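Local coordinates for alpha-1,2-mannosidase (Trichoderma reesei, PDB 1HCU), which probably removes alpha-1,2-linked mannose residues from high-mannose N-glycans by calcium-dependent hydrolysis, trimming up to four consecutive mannoses, at residues K253-D258 and I321-Q326; E396-A401 and S408-L413; R104-L109 and L183-L188; S275-L280 and Q326-F331. All coordinates share one frame; numbering follows the deposited sequence.

Interaction 1: residues K253-D258 and I321-Q326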
# COMPACT_ATOMS: atom_id res chain seq x y z
N LYS A 253 -5.69 -6.79 -9.15
CA LYS A 253 -6.69 -6.75 -8.10
C LYS A 253 -8.10 -6.51 -8.63
O LYS A 253 -9.08 -6.97 -8.03
CB LYS A 253 -6.32 -5.72 -7.03
CG LYS A 253 -5.18 -6.21 -6.13
CD LYS A 253 -4.94 -5.30 -4.93
CE LYS A 253 -3.87 -5.88 -4.01
NZ LYS A 253 -3.65 -5.00 -2.81
N MET A 254 -8.20 -5.80 -9.75
CA MET A 254 -9.49 -5.54 -10.37
C MET A 254 -10.00 -6.86 -10.95
O MET A 254 -11.21 -7.10 -11.00
CB MET A 254 -9.35 -4.51 -11.51
CG MET A 254 -9.19 -3.07 -11.05
SD MET A 254 -10.39 -2.63 -9.75
CE MET A 254 -11.88 -2.46 -10.70
N TYR A 255 -9.07 -7.71 -11.36
CA TYR A 255 -9.45 -9.01 -11.92
C TYR A 255 -10.05 -9.89 -10.84
O TYR A 255 -10.90 -10.74 -11.12
CB TYR A 255 -8.23 -9.71 -12.52
CG TYR A 255 -8.52 -11.07 -13.12
CD1 TYR A 255 -9.29 -11.21 -14.28
CD2 TYR A 255 -7.99 -12.22 -12.54
CE1 TYR A 255 -9.52 -12.47 -14.84
CE2 TYR A 255 -8.21 -13.48 -13.10
CZ TYR A 255 -8.97 -13.60 -14.24
OH TYR A 255 -9.16 -14.86 -14.77
N LEU A 256 -9.60 -9.70 -9.60
CA LEU A 256 -10.12 -10.46 -8.47
C LEU A 256 -11.51 -9.89 -8.17
O LEU A 256 -12.46 -10.64 -7.89
CB LEU A 256 -9.22 -10.30 -7.24
CG LEU A 256 -9.25 -11.36 -6.13
CD1 LEU A 256 -8.65 -10.79 -4.83
CD2 LEU A 256 -10.67 -11.81 -5.88
N TYR A 257 -11.63 -8.56 -8.22
CA TYR A 257 -12.89 -7.90 -7.94
C TYR A 257 -14.00 -8.35 -8.89
O TYR A 257 -15.16 -8.45 -8.50
CB TYR A 257 -12.73 -6.37 -7.99
CG TYR A 257 -13.96 -5.63 -7.52
CD1 TYR A 257 -14.86 -5.06 -8.43
CD2 TYR A 257 -14.27 -5.56 -6.15
CE1 TYR A 257 -16.04 -4.44 -7.99
CE2 TYR A 257 -15.45 -4.95 -5.71
CZ TYR A 257 -16.33 -4.39 -6.63
OH TYR A 257 -17.49 -3.81 -6.18
N ASP A 258 -13.64 -8.64 -10.14
CA ASP A 258 -14.59 -9.12 -11.14
C ASP A 258 -13.79 -9.60 -12.37
O ASP A 258 -13.45 -8.81 -13.24
CB ASP A 258 -15.58 -8.02 -11.54
CG ASP A 258 -16.65 -8.52 -12.52
OD1 ASP A 258 -17.63 -7.79 -12.76
OD2 ASP A 258 -16.50 -9.64 -13.05
N ILE A 321 -1.99 -16.90 -7.76
CA ILE A 321 -3.15 -17.57 -7.18
C ILE A 321 -4.33 -17.43 -8.14
O ILE A 321 -4.88 -18.43 -8.60
CB ILE A 321 -3.54 -16.94 -5.82
CG1 ILE A 321 -2.44 -17.19 -4.80
CG2 ILE A 321 -4.84 -17.54 -5.31
CD1 ILE A 321 -2.68 -16.51 -3.49
N LEU A 322 -4.70 -16.19 -8.45
CA LEU A 322 -5.82 -15.91 -9.34
C LEU A 322 -5.67 -16.52 -10.73
O LEU A 322 -6.66 -16.80 -11.39
CB LEU A 322 -6.02 -14.40 -9.49
CG LEU A 322 -6.84 -13.63 -8.45
CD1 LEU A 322 -6.64 -14.19 -7.06
CD2 LEU A 322 -6.43 -12.16 -8.50
N LEU A 323 -4.44 -16.72 -11.19
CA LEU A 323 -4.24 -17.28 -12.53
C LEU A 323 -3.76 -18.72 -12.56
O LEU A 323 -3.54 -19.27 -13.63
CB LEU A 323 -3.25 -16.42 -13.31
CG LEU A 323 -3.72 -14.99 -13.57
CD1 LEU A 323 -2.60 -14.18 -14.15
CD2 LEU A 323 -4.94 -15.02 -14.50
N ASN A 324 -3.62 -19.33 -11.38
CA ASN A 324 -3.14 -20.71 -11.29
C ASN A 324 -1.81 -20.89 -12.02
O ASN A 324 -1.58 -21.92 -12.66
CB ASN A 324 -4.15 -21.70 -11.88
CG ASN A 324 -5.42 -21.80 -11.04
OD1 ASN A 324 -5.37 -22.13 -9.86
ND2 ASN A 324 -6.56 -21.53 -11.67
N GLU A 325 -0.95 -19.88 -11.93
CA GLU A 325 0.37 -19.91 -12.56
C GLU A 325 1.49 -19.94 -11.54
O GLU A 325 1.82 -18.92 -10.94
CB GLU A 325 0.55 -18.67 -13.45
CG GLU A 325 -0.21 -18.71 -14.76
CD GLU A 325 0.24 -19.85 -15.65
OE1 GLU A 325 1.47 -20.08 -15.76
OE2 GLU A 325 -0.63 -20.51 -16.24
N GLN A 326 2.09 -21.10 -11.35
CA GLN A 326 3.19 -21.28 -10.40
C GLN A 326 4.35 -20.32 -10.60
O GLN A 326 4.98 -19.89 -9.64
CB GLN A 326 3.73 -22.71 -10.48
CG GLN A 326 3.38 -23.61 -9.31
CD GLN A 326 3.83 -23.05 -7.97
OE1 GLN A 326 4.93 -22.54 -7.84
NE2 GLN A 326 2.98 -23.16 -6.97
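Tyr255 and Leu256 meet Leu322 and Leu323 where the C-terminal ends of helices 245-257 and 312-323 come together in the helical barrel. The tightest point is aliphatic: CD2 of Leu322 lies 3.6 Å from CB of Leu256, and the two leucine side chains run at roughly right angles. CD1 of Leu322 adds a longer touch, 4.0 Å from CG of Leu256. With CG of Tyr255 anti to the backbone N (chi1 180°), the ring reaches across to the other helix. Its CE2 edge lies 4.0 Å from the backbone O of Leu322, near the ring plane, and CE2 is also 3.9 Å from CD2 of Leu323, which comes in at a slant. In the (alpha/alpha)7 barrel of family 47 these are successive inner helices; helix 263-280 lies between them in sequence, and its Lys266 touches both Tyr255 and Leu323. Replacing Leu322 with an alanine would probably leave Leu256 without its main partner across the contact and open a gap between the helix ends. Directly after this contact Asn324 turns to positive phi (54°), closing helix 312-323 with a Schellman motif, and Glu325 is the N-cap of the next helix.

Interaction 2: residues E396-A401 and S408-L413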
# COMPACT_ATOMS: atom_id res chain seq x y z
N GLU A 396 3.82 -7.14 4.26
CA GLU A 396 2.76 -7.45 3.31
C GLU A 396 3.18 -8.65 2.47
O GLU A 396 2.46 -9.64 2.38
CB GLU A 396 2.50 -6.25 2.39
CG GLU A 396 1.35 -6.42 1.40
CD GLU A 396 1.14 -5.16 0.57
OE1 GLU A 396 1.57 -4.09 1.03
OE2 GLU A 396 0.54 -5.24 -0.52
N SER A 397 4.36 -8.56 1.86
CA SER A 397 4.82 -9.66 1.01
C SER A 397 5.03 -10.96 1.78
O SER A 397 4.70 -12.04 1.27
CB SER A 397 6.08 -9.25 0.25
OG SER A 397 5.74 -8.27 -0.72
N LEU A 398 5.56 -10.87 2.99
CA LEU A 398 5.77 -12.06 3.80
C LEU A 398 4.41 -12.70 4.07
O LEU A 398 4.27 -13.92 4.02
CB LEU A 398 6.45 -11.70 5.12
CG LEU A 398 7.90 -11.22 4.99
CD1 LEU A 398 8.37 -10.64 6.32
CD2 LEU A 398 8.79 -12.37 4.54
N TYR A 399 3.42 -11.87 4.34
CA TYR A 399 2.08 -12.37 4.60
C TYR A 399 1.57 -13.20 3.42
O TYR A 399 1.14 -14.34 3.61
CB TYR A 399 1.13 -11.21 4.91
CG TYR A 399 -0.33 -11.60 4.91
CD1 TYR A 399 -1.16 -11.21 3.86
CD2 TYR A 399 -0.88 -12.38 5.92
CE1 TYR A 399 -2.49 -11.60 3.81
CE2 TYR A 399 -2.21 -12.78 5.89
CZ TYR A 399 -3.01 -12.38 4.83
OH TYR A 399 -4.33 -12.79 4.77
N TYR A 400 1.64 -12.65 2.21
CA TYR A 400 1.19 -13.39 1.03
C TYR A 400 1.96 -14.70 0.85
O TYR A 400 1.37 -15.73 0.50
CB TYR A 400 1.34 -12.57 -0.25
CG TYR A 400 0.24 -11.56 -0.50
CD1 TYR A 400 0.35 -10.25 -0.01
CD2 TYR A 400 -0.90 -11.90 -1.24
CE1 TYR A 400 -0.64 -9.31 -0.25
CE2 TYR A 400 -1.91 -10.96 -1.48
CZ TYR A 400 -1.77 -9.67 -0.99
OH TYR A 400 -2.72 -8.72 -1.25
N ALA A 401 3.28 -14.65 1.08
CA ALA A 401 4.13 -15.83 0.95
C ALA A 401 3.62 -16.96 1.85
O ALA A 401 3.55 -18.12 1.43
CB ALA A 401 5.58 -15.48 1.30
N SER A 408 5.33 -22.35 7.96
CA SER A 408 5.50 -21.56 9.18
C SER A 408 6.76 -20.72 9.17
O SER A 408 6.91 -19.78 9.95
CB SER A 408 5.50 -22.47 10.43
OG SER A 408 6.62 -23.34 10.44
N LYS A 409 7.67 -21.07 8.27
CA LYS A 409 8.93 -20.35 8.13
C LYS A 409 8.63 -18.87 7.87
O LYS A 409 9.33 -17.99 8.37
CB LYS A 409 9.73 -20.92 6.97
CG LYS A 409 11.23 -20.98 7.20
CD LYS A 409 11.80 -19.61 7.48
CE LYS A 409 12.85 -19.69 8.59
NZ LYS A 409 12.29 -20.28 9.85
N TRP A 410 7.59 -18.61 7.08
CA TRP A 410 7.24 -17.24 6.74
C TRP A 410 6.75 -16.47 7.95
O TRP A 410 7.04 -15.29 8.10
CB TRP A 410 6.20 -17.22 5.61
CG TRP A 410 6.74 -17.82 4.34
CD1 TRP A 410 6.48 -19.07 3.86
CD2 TRP A 410 7.69 -17.23 3.45
NE1 TRP A 410 7.21 -19.30 2.72
CE2 TRP A 410 7.96 -18.19 2.44
CE3 TRP A 410 8.34 -15.99 3.39
CZ2 TRP A 410 8.86 -17.94 1.39
CZ3 TRP A 410 9.23 -15.74 2.35
CH2 TRP A 410 9.48 -16.72 1.36
N GLN A 411 6.00 -17.15 8.81
CA GLN A 411 5.53 -16.50 10.01
C GLN A 411 6.73 -16.12 10.86
O GLN A 411 6.73 -15.07 11.49
CB GLN A 411 4.62 -17.43 10.79
CG GLN A 411 3.37 -17.79 10.06
CD GLN A 411 2.51 -18.72 10.85
OE1 GLN A 411 2.93 -19.83 11.18
NE2 GLN A 411 1.30 -18.29 11.18
N ASP A 412 7.75 -16.97 10.88
CA ASP A 412 8.95 -16.69 11.68
C ASP A 412 9.66 -15.45 11.15
O ASP A 412 10.12 -14.61 11.92
CB ASP A 412 9.90 -17.89 11.68
CG ASP A 412 9.33 -19.10 12.40
OD1 ASP A 412 9.79 -20.23 12.13
OD2 ASP A 412 8.42 -18.93 13.25
N LEU A 413 9.74 -15.33 9.82
CA LEU A 413 10.39 -14.17 9.23
C LEU A 413 9.62 -12.91 9.58
O LEU A 413 10.21 -11.91 9.99
CB LEU A 413 10.49 -14.33 7.71
CG LEU A 413 11.31 -15.53 7.25
CD1 LEU A 413 11.30 -15.60 5.74
CD2 LEU A 413 12.74 -15.43 7.79
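Ala401 sits against the indole of Trp410 in a CH-pi contact: its CB is 3.5 Å from the centroid of the six-membered ring, only 16° off the ring normal. The methyl thus covers one face, its nearest ring atoms lying on the CD2-CE3 side. CG of Trp410 is anti to its carbonyl carbon (chi1 -63°), which lays the indole along the surface of helix 393-405.

Aliphatic contacts flank this. CD2 of Leu398 meets the rim of the same indole near its plane, 3.8 Å from CE3, so face and edge are met by residues one turn apart on one helix. The same methyl lies 4.1 Å from CB of Leu413, one turn beyond Trp410. Here two consecutive helices of the (alpha/alpha)7 barrel form an antiparallel pair joined by a short turn; the axes of the segments approach to 8.8 Å at 164°. Ile333 of helix 326-344 also packs on both Ala401 and Trp410. An alanine in place of Trp410 would probably strip Ala401 and Leu398 of their shared partner and open a gap between the two helices.

Among charged groups, Lys409 NZ and Asp412 OD1 form a salt bridge of 3.4 Å along helix 408-425, on the side away from Leu398; the other oxygen, Asp412 OD2, bridges to Arg15.

Interaction 3: residues R104-L109 and L183-L188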
# COMPACT_ATOMS: atom_id res chain seq x y z
N ARG A 104 -6.80 6.09 1.55
CA ARG A 104 -6.98 6.10 3.01
C ARG A 104 -8.44 6.28 3.45
O ARG A 104 -9.03 5.38 4.04
CB ARG A 104 -6.15 7.21 3.65
CG ARG A 104 -4.65 6.99 3.66
CD ARG A 104 -3.98 8.04 4.54
NE ARG A 104 -2.53 7.87 4.61
CZ ARG A 104 -1.73 7.91 3.55
NH1 ARG A 104 -2.25 8.11 2.35
NH2 ARG A 104 -0.42 7.74 3.70
N TYR A 105 -9.00 7.44 3.15
CA TYR A 105 -10.36 7.74 3.57
C TYR A 105 -11.45 6.92 2.88
O TYR A 105 -12.18 6.17 3.52
CB TYR A 105 -10.61 9.24 3.40
CG TYR A 105 -9.78 10.08 4.35
CD1 TYR A 105 -8.76 10.90 3.89
CD2 TYR A 105 -10.05 10.07 5.73
CE1 TYR A 105 -8.02 11.71 4.78
CE2 TYR A 105 -9.33 10.86 6.62
CZ TYR A 105 -8.32 11.68 6.14
OH TYR A 105 -7.66 12.51 7.03
N LEU A 106 -11.54 7.06 1.57
CA LEU A 106 -12.53 6.32 0.81
C LEU A 106 -12.32 4.81 1.05
O LEU A 106 -13.26 4.08 1.35
CB LEU A 106 -12.39 6.68 -0.67
CG LEU A 106 -13.55 6.28 -1.56
CD1 LEU A 106 -14.83 6.84 -0.96
CD2 LEU A 106 -13.34 6.79 -2.99
N GLY A 107 -11.07 4.36 0.94
CA GLY A 107 -10.78 2.94 1.16
C GLY A 107 -11.13 2.50 2.57
O GLY A 107 -11.78 1.48 2.77
N GLY A 108 -10.70 3.29 3.55
CA GLY A 108 -10.98 2.96 4.95
C GLY A 108 -12.45 2.89 5.29
O GLY A 108 -12.87 1.99 6.03
N LEU A 109 -13.24 3.82 4.75
CA LEU A 109 -14.68 3.87 5.01
C LEU A 109 -15.39 2.69 4.34
O LEU A 109 -16.27 2.07 4.93
CB LEU A 109 -15.28 5.19 4.49
CG LEU A 109 -14.86 6.49 5.20
CD1 LEU A 109 -15.18 7.71 4.32
CD2 LEU A 109 -15.56 6.58 6.55
N LEU A 183 -10.33 0.75 -8.11
CA LEU A 183 -10.86 -0.21 -7.14
C LEU A 183 -11.90 0.42 -6.22
O LEU A 183 -13.03 -0.06 -6.13
CB LEU A 183 -9.74 -0.79 -6.28
CG LEU A 183 -9.86 -2.25 -5.82
CD1 LEU A 183 -8.95 -2.48 -4.60
CD2 LEU A 183 -11.29 -2.59 -5.48
N GLU A 184 -11.55 1.50 -5.54
CA GLU A 184 -12.50 2.09 -4.61
C GLU A 184 -13.67 2.84 -5.23
O GLU A 184 -14.76 2.86 -4.66
CB GLU A 184 -11.81 2.95 -3.53
CG GLU A 184 -10.51 3.65 -3.88
CD GLU A 184 -9.35 2.71 -4.14
OE1 GLU A 184 -9.07 2.44 -5.32
OE2 GLU A 184 -8.72 2.24 -3.16
N TRP A 185 -13.46 3.42 -6.40
CA TRP A 185 -14.52 4.14 -7.09
C TRP A 185 -15.52 3.17 -7.72
O TRP A 185 -16.72 3.46 -7.78
CB TRP A 185 -13.92 5.10 -8.12
CG TRP A 185 -13.37 6.35 -7.48
CD1 TRP A 185 -12.35 6.43 -6.57
CD2 TRP A 185 -13.88 7.68 -7.62
NE1 TRP A 185 -12.20 7.72 -6.14
CE2 TRP A 185 -13.13 8.51 -6.77
CE3 TRP A 185 -14.91 8.24 -8.39
CZ2 TRP A 185 -13.37 9.89 -6.66
CZ3 TRP A 185 -15.15 9.61 -8.28
CH2 TRP A 185 -14.38 10.42 -7.42
N THR A 186 -15.04 2.02 -8.18
CA THR A 186 -15.94 1.03 -8.76
C THR A 186 -16.73 0.41 -7.62
O THR A 186 -17.92 0.14 -7.74
CB THR A 186 -15.16 -0.09 -9.52
OG1 THR A 186 -14.58 0.45 -10.71
CG2 THR A 186 -16.10 -1.23 -9.90
N ARG A 187 -16.06 0.21 -6.49
CA ARG A 187 -16.69 -0.36 -5.30
C ARG A 187 -17.81 0.58 -4.84
O ARG A 187 -18.89 0.13 -4.46
CB ARG A 187 -15.66 -0.54 -4.17
CG ARG A 187 -16.18 -1.28 -2.95
CD ARG A 187 -16.74 -2.64 -3.36
NE ARG A 187 -17.49 -3.31 -2.30
CZ ARG A 187 -18.54 -4.10 -2.51
NH1 ARG A 187 -18.96 -4.31 -3.75
NH2 ARG A 187 -19.16 -4.69 -1.49
N LEU A 188 -17.54 1.88 -4.88
CA LEU A 188 -18.54 2.86 -4.46
C LEU A 188 -19.79 2.81 -5.37
O LEU A 188 -20.91 2.82 -4.87
CB LEU A 188 -17.92 4.27 -4.48
CG LEU A 188 -18.77 5.42 -3.92
CD1 LEU A 188 -19.10 5.16 -2.47
CD2 LEU A 188 -18.04 6.74 -4.06
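Leu106 carries this contact by pushing one methyl, CD2, against the pyrrole part of Trp185. The tight end lies there: CD2 is 3.5 Å from NE1 and 3.7 Å from CD1 of Trp185, approaching the ring obliquely, with the leucine and the tryptophan set nearly perpendicular. With its CG anti to the backbone N (chi1 -165°), Leu106 extends toward helix 182-192. Trp185 itself starts off across that approach, and only the end of its side chain swings near; its ring also meets Phe148 edge-to-face.

Away from the indole the fit relaxes. The same CD2 of Leu106 is 4.2 Å from CB of Glu184, and its other methyl, CD1, only comes within 4.5 Å of CD2 of Leu188. The looser part is nevertheless not open to solvent, since all four touching residues are buried. Helix 127-144 covers three of them, with Ala137 on Leu106, Ala141 on Leu188 and Leu144 on Trp185. The chain of Glu184, bent at chi2, carries its carboxylate back toward the N-terminal end of helix 182-192, and OE2 is hydrogen-bonded to ND2 of Asn484, which directly precedes the calcium-binding Thr485 in sequence. On the other segment Arg104 starts off away from the contact, and its guanidinium forms a salt bridge with Glu100, a predicted proton donor.

The segment axes pass 9.8 Å apart at 47°, and the touching is done by side chains. Such a crossing of two inner helices, with an outer helix laid over their junction, belongs to the (alpha/alpha)7 barrel of glycosyl hydrolase family 47.

Interaction 4: residues S275-L280 and Q326-F331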
# COMPACT_ATOMS: atom_id res chain seq x y z
N SER A 275 7.23 -9.11 -18.37
CA SER A 275 8.31 -8.20 -18.74
C SER A 275 9.23 -7.85 -17.56
O SER A 275 10.43 -7.70 -17.77
CB SER A 275 7.75 -6.91 -19.36
OG SER A 275 7.32 -7.14 -20.68
N THR A 276 8.71 -7.72 -16.35
CA THR A 276 9.61 -7.38 -15.25
C THR A 276 10.42 -8.60 -14.85
O THR A 276 11.55 -8.48 -14.38
CB THR A 276 8.85 -6.81 -14.01
OG1 THR A 276 8.53 -7.86 -13.09
CG2 THR A 276 7.59 -6.10 -14.44
N ILE A 277 9.86 -9.78 -15.08
CA ILE A 277 10.55 -11.02 -14.77
C ILE A 277 11.71 -11.25 -15.73
O ILE A 277 12.79 -11.68 -15.32
CB ILE A 277 9.60 -12.23 -14.83
CG1 ILE A 277 8.64 -12.19 -13.64
CG2 ILE A 277 10.40 -13.53 -14.80
CD1 ILE A 277 7.67 -13.35 -13.60
N GLY A 278 11.50 -10.95 -17.01
CA GLY A 278 12.56 -11.16 -17.98
C GLY A 278 13.51 -9.99 -18.16
O GLY A 278 14.59 -10.15 -18.73
N HIS A 279 13.15 -8.82 -17.65
CA HIS A 279 14.00 -7.64 -17.84
C HIS A 279 14.33 -6.80 -16.60
O HIS A 279 15.36 -6.15 -16.57
CB HIS A 279 13.36 -6.74 -18.90
CG HIS A 279 13.01 -7.44 -20.17
ND1 HIS A 279 13.96 -7.90 -21.06
CD2 HIS A 279 11.81 -7.76 -20.71
CE1 HIS A 279 13.36 -8.47 -22.09
NE2 HIS A 279 12.06 -8.40 -21.90
N LEU A 280 13.45 -6.81 -15.60
CA LEU A 280 13.68 -6.01 -14.39
C LEU A 280 14.32 -6.82 -13.26
O LEU A 280 14.91 -6.23 -12.35
CB LEU A 280 12.37 -5.39 -13.91
CG LEU A 280 11.65 -4.41 -14.86
CD1 LEU A 280 10.49 -3.75 -14.14
CD2 LEU A 280 12.63 -3.34 -15.33
N GLN A 326 2.09 -21.10 -11.35
CA GLN A 326 3.19 -21.28 -10.40
C GLN A 326 4.35 -20.32 -10.60
O GLN A 326 4.98 -19.89 -9.64
CB GLN A 326 3.73 -22.71 -10.48
CG GLN A 326 3.38 -23.61 -9.31
CD GLN A 326 3.83 -23.05 -7.97
OE1 GLN A 326 4.93 -22.54 -7.84
NE2 GLN A 326 2.98 -23.16 -6.97
N LYS A 327 4.63 -20.00 -11.86
CA LYS A 327 5.73 -19.10 -12.20
C LYS A 327 5.64 -17.78 -11.42
O LYS A 327 6.64 -17.31 -10.87
CB LYS A 327 5.72 -18.80 -13.71
CG LYS A 327 4.50 -18.01 -14.15
CD LYS A 327 4.53 -17.58 -15.62
CE LYS A 327 4.11 -18.69 -16.58
NZ LYS A 327 3.81 -18.15 -17.95
N TYR A 328 4.45 -17.18 -11.37
CA TYR A 328 4.26 -15.91 -10.67
C TYR A 328 4.41 -16.12 -9.16
O TYR A 328 4.93 -15.25 -8.45
CB TYR A 328 2.89 -15.31 -11.00
CG TYR A 328 2.72 -15.00 -12.48
CD1 TYR A 328 1.53 -15.29 -13.15
CD2 TYR A 328 3.78 -14.46 -13.22
CE1 TYR A 328 1.40 -15.06 -14.52
CE2 TYR A 328 3.66 -14.22 -14.59
CZ TYR A 328 2.46 -14.52 -15.23
OH TYR A 328 2.35 -14.30 -16.59
N ILE A 329 3.96 -17.27 -8.67
CA ILE A 329 4.10 -17.55 -7.26
C ILE A 329 5.59 -17.71 -6.91
O ILE A 329 6.08 -17.10 -5.96
CB ILE A 329 3.32 -18.82 -6.85
CG1 ILE A 329 1.81 -18.60 -7.09
CG2 ILE A 329 3.62 -19.17 -5.40
CD1 ILE A 329 0.93 -19.80 -6.76
N ASP A 330 6.31 -18.52 -7.69
CA ASP A 330 7.74 -18.71 -7.44
C ASP A 330 8.50 -17.40 -7.45
O ASP A 330 9.35 -17.15 -6.58
CB ASP A 330 8.38 -19.63 -8.50
CG ASP A 330 7.83 -21.03 -8.47
OD1 ASP A 330 7.25 -21.44 -7.44
OD2 ASP A 330 8.00 -21.74 -9.49
N PHE A 331 8.22 -16.56 -8.45
CA PHE A 331 8.90 -15.28 -8.57
C PHE A 331 8.55 -14.40 -7.37
O PHE A 331 9.43 -13.74 -6.82
CB PHE A 331 8.53 -14.59 -9.89
CG PHE A 331 9.33 -13.35 -10.17
CD1 PHE A 331 8.78 -12.10 -9.99
CD2 PHE A 331 10.66 -13.45 -10.56
CE1 PHE A 331 9.54 -10.95 -10.18
CE2 PHE A 331 11.44 -12.31 -10.76
CZ PHE A 331 10.88 -11.05 -10.57
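Ile277 and Phe331 make an aliphatic-on-aromatic contact between helices 263-280 and 326-344, two outer helices of the (alpha/alpha)7 barrel that are separated in sequence by an inner helix and a beta hairpin. It is a partly buried contact near the periphery, about 20 Å from the centre of the chain, and it holds no hydrogen bond across the segments. The segment axes keep 11.9 Å apart and cross at 50°, so side chains alone bridge the interval, Ile277 from one helix and the ring of Phe331 from the other.

Phe331 has CG anti to its backbone N (chi1 -172°), which sends the ring out toward helix 263-280, where Ile277 covers one face. The CD1 methyl of Ile277 continues toward the root of the ring, 4.0 Å from CB of Phe331, and the two side chains run alongside one another, pointing opposite ways. CD1 also reaches the edge of the Tyr328 ring, 4.1 Å from CD2. Tyr328 is held by a hydrogen bond between its OH and Asp274, on the same helix as Ile277, and its ring meets Trp269 edge-to-face. On the inner side Phe316 of helix 312-323 touches Thr276 and Ile277 and also meets the Phe331 ring. Thr276 adds a looser touch, with OG1 4.4 Å from CE1 of Phe331, on an oblique approach. The closest fit belongs to CG1 of Ile277, which stands 3.6 Å from the centroid of the Phe331 ring, 8° from its normal, a CH-pi contact almost directly above the ring centre.

Interactions 1, 3 and 4 form a chain of neighbouring contacts through the barrel. Interaction 3 joins interaction 1 through a probable hydrogen bond of 2.9 Å between Arg187 NH1 and Tyr257 OH, and by packing of Met254 SD on Leu183 CA at 3.6 Å. Interactions 1 and 4 share Gln326 and meet where Leu323 CD1 lies 4.1 Å from Tyr328 CE1. Interaction 2, on the opposite side of the chain's centre from interaction 3, touches interaction 1 through Lys253 CE and Tyr400 OH, 4.1 Å apart. Toward the active site, the Glu184 side chain in interaction 3 is about 10 Å from the bound calcium ion, and that of Leu398 in interaction 2 is about 9 Å from that of Glu393, a predicted active-site residue.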